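Local coordinates for hypothetical protein TM1631 (Thermotoga maritima, PDB 1VPQ) that is of unknown function but belongs to the DUF72 family, whose members are grouped with the TIM-barrel proteins, at residues A[63-68]-A[111-116]. Sequence-based numbering, arbitrary orientation.
Sequences PSWRSF and IEPLIE
W65 reaches from helix 65-72 across to helix 101-116 and meets L114 tip to tip. Its six-membered ring does the touching: W65 CH2 comes to 3.4 Å from L114 CD1, a tight approach, and W65 CZ3 lies 3.9 Å from L114 CD1, a methyl that sits oblique to the indole plane. With CG anti to the backbone N (chi1 169°), the W65 side chain starts out beside its own carbonyl carbon, and the long indole then carries its far end across to the other helix. I111 crosses it at about a right angle and offers its CG2 branch, I111 CG2 lying 3.9 Å from W65 CH2; that methyl stands anti to the I111 carbonyl carbon, while the end of the side chain leads away. The I111 side chain also packs on L120 and T123 of strand 120-126. P113 closes the edge of the indole, P113 CG lying near the ring plane and 4.3 Å from W65 CZ2. The arrangement joins the N-terminal turn of helix 65-72, which follows strand 52-55, to the last turns of helix 101-116, which comes after strand 80-84 with two short helices between; both strands belong to the eight-stranded parallel sheet, in keeping with the TIM-barrel clan. One turn on from W65, F68 turns a ring edge to L114, F68 CE2 lying 4.4 Å from L114 CD1, so this one methyl serves both aromatic side chains. F57 meets both rings as well, edge-to-face with W65. At the start of helix 65-72, S64 is the N-cap: S64 OG accepts from S67 N at 3.1 Å, with an N-H...O angle of 158°.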
loop_
_atom_site.group_PDB
_atom_site.type_symbol
_atom_site.label_atom_id
_atom_site.label_comp_id
_atom_site.label_asym_id
_atom_site.label_seq_id
_atom_site.Cartn_x
_atom_site.Cartn_y
_atom_site.Cartn_z
ATOM N N PRO A 63 -8.565 -3.026 12.009
ATOM C CA PRO A 63 -8.618 -3.050 13.475
ATOM C C PRO A 63 -8.072 -1.749 14.067
ATOM O O PRO A 63 -7.357 -1.014 13.376
ATOM C CB PRO A 63 -7.702 -4.220 13.828
ATOM C CG PRO A 63 -6.654 -4.207 12.750
ATOM C CD PRO A 63 -7.305 -3.616 11.509
ATOM N N SER A 64 -8.407 -1.465 15.323
ATOM C CA SER A 64 -7.792 -0.336 16.024
ATOM C C SER A 64 -6.309 -0.640 16.223
ATOM O O SER A 64 -5.883 -1.784 16.085
ATOM C CB SER A 64 -8.471 -0.066 17.366
ATOM O OG SER A 64 -8.207 -1.099 18.292
ATOM N N TRP A 65 -5.523 0.386 16.525
ATOM C CA TRP A 65 -4.088 0.197 16.752
ATOM C C TRP A 65 -3.864 -0.698 17.973
ATOM O O TRP A 65 -3.087 -1.649 17.912
ATOM C CB TRP A 65 -3.379 1.545 16.920
ATOM C CG TRP A 65 -1.969 1.430 17.411
ATOM C CD1 TRP A 65 -1.510 1.753 18.654
ATOM C CD2 TRP A 65 -0.838 0.951 16.676
ATOM N NE1 TRP A 65 -0.160 1.511 18.739
ATOM C CE2 TRP A 65 0.279 1.017 17.540
ATOM C CE3 TRP A 65 -0.657 0.474 15.371
ATOM C CZ2 TRP A 65 1.561 0.622 17.142
ATOM C CZ3 TRP A 65 0.623 0.084 14.974
ATOM C CH2 TRP A 65 1.713 0.164 15.859
ATOM N N ARG A 66 -4.571 -0.402 19.061
ATOM C CA ARG A 66 -4.485 -1.185 20.295
ATOM C C ARG A 66 -4.815 -2.655 20.052
ATOM O O ARG A 66 -4.028 -3.540 20.391
ATOM C CB ARG A 66 -5.431 -0.618 21.359
ATOM N N SER A 67 -5.975 -2.899 19.447
ATOM C CA SER A 67 -6.440 -4.261 19.165
ATOM C C SER A 67 -5.543 -5.004 18.189
ATOM O O SER A 67 -5.509 -6.229 18.197
ATOM C CB SER A 67 -7.874 -4.251 18.632
ATOM O OG SER A 67 -8.785 -3.848 19.645
ATOM N N PHE A 68 -4.826 -4.268 17.346
ATOM C CA PHE A 68 -3.848 -4.878 16.446
ATOM C C PHE A 68 -2.590 -5.327 17.197
ATOM O O PHE A 68 -2.119 -6.446 17.010
ATOM C CB PHE A 68 -3.461 -3.917 15.325
ATOM C CG PHE A 68 -2.558 -4.536 14.295
ATOM C CD1 PHE A 68 -3.060 -5.455 13.381
ATOM C CD2 PHE A 68 -1.205 -4.218 14.252
ATOM C CE1 PHE A 68 -2.232 -6.042 12.430
ATOM C CE2 PHE A 68 -0.367 -4.795 13.302
ATOM C CZ PHE A 68 -0.880 -5.711 12.390
ATOM N N ILE A 111 4.633 3.494 16.079
ATOM C CA ILE A 111 5.064 2.287 15.358
ATOM C C ILE A 111 6.507 1.852 15.651
ATOM O O ILE A 111 6.994 0.902 15.036
ATOM C CB ILE A 111 4.901 2.454 13.825
ATOM C CG1 ILE A 111 5.865 3.515 13.282
ATOM C CG2 ILE A 111 3.447 2.792 13.485
ATOM C CD1 ILE A 111 6.042 3.462 11.797
ATOM N N GLU A 112 7.184 2.551 16.567
ATOM C CA GLU A 112 8.544 2.175 17.013
ATOM C C GLU A 112 8.629 0.723 17.510
ATOM O O GLU A 112 9.580 0.017 17.162
ATOM C CB GLU A 112 9.057 3.138 18.096
ATOM C CG GLU A 112 10.496 2.868 18.572
ATOM C CD GLU A 112 11.542 2.962 17.460
ATOM O OE1 GLU A 112 11.330 3.710 16.481
ATOM O OE2 GLU A 112 12.590 2.287 17.576
ATOM N N PRO A 113 7.650 0.279 18.330
ATOM C CA PRO A 113 7.528 -1.130 18.702
ATOM C C PRO A 113 7.829 -2.108 17.569
ATOM O O PRO A 113 8.723 -2.952 17.674
ATOM C CB PRO A 113 6.032 -1.263 19.087
ATOM C CG PRO A 113 5.431 0.107 18.948
ATOM C CD PRO A 113 6.586 1.059 18.985
ATOM N N LEU A 114 7.086 -1.961 16.483
ATOM C CA LEU A 114 6.965 -3.018 15.495
ATOM C C LEU A 114 8.106 -3.020 14.497
ATOM O O LEU A 114 8.371 -4.037 13.866
ATOM C CB LEU A 114 5.596 -2.923 14.821
ATOM C CG LEU A 114 4.484 -2.903 15.888
ATOM C CD1 LEU A 114 3.093 -2.856 15.291
ATOM C CD2 LEU A 114 4.601 -4.106 16.831
ATOM N N ILE A 115 8.795 -1.893 14.377
ATOM C CA ILE A 115 10.045 -1.847 13.636
ATOM C C ILE A 115 11.104 -2.619 14.426
ATOM O O ILE A 115 11.830 -3.433 13.854
ATOM C CB ILE A 115 10.505 -0.393 13.361
ATOM C CG1 ILE A 115 9.469 0.330 12.497
ATOM C CG2 ILE A 115 11.863 -0.374 12.653
ATOM C CD1 ILE A 115 9.750 1.796 12.265
ATOM N N GLU A 116 11.168 -2.383 15.737
ATOM C CA GLU A 116 12.109 -3.094 16.616
ATOM C C GLU A 116 11.855 -4.606 16.631
ATOM O O GLU A 116 12.793 -5.401 16.750
ATOM C CB GLU A 116 12.031 -2.555 18.051
ATOM C CG GLU A 116 12.457 -1.098 18.209
ATOM C CD GLU A 116 13.962 -0.899 18.069
ATOM O OE1 GLU A 116 14.726 -1.381 18.951
ATOM O OE2 GLU A 116 14.372 -0.247 17.078
#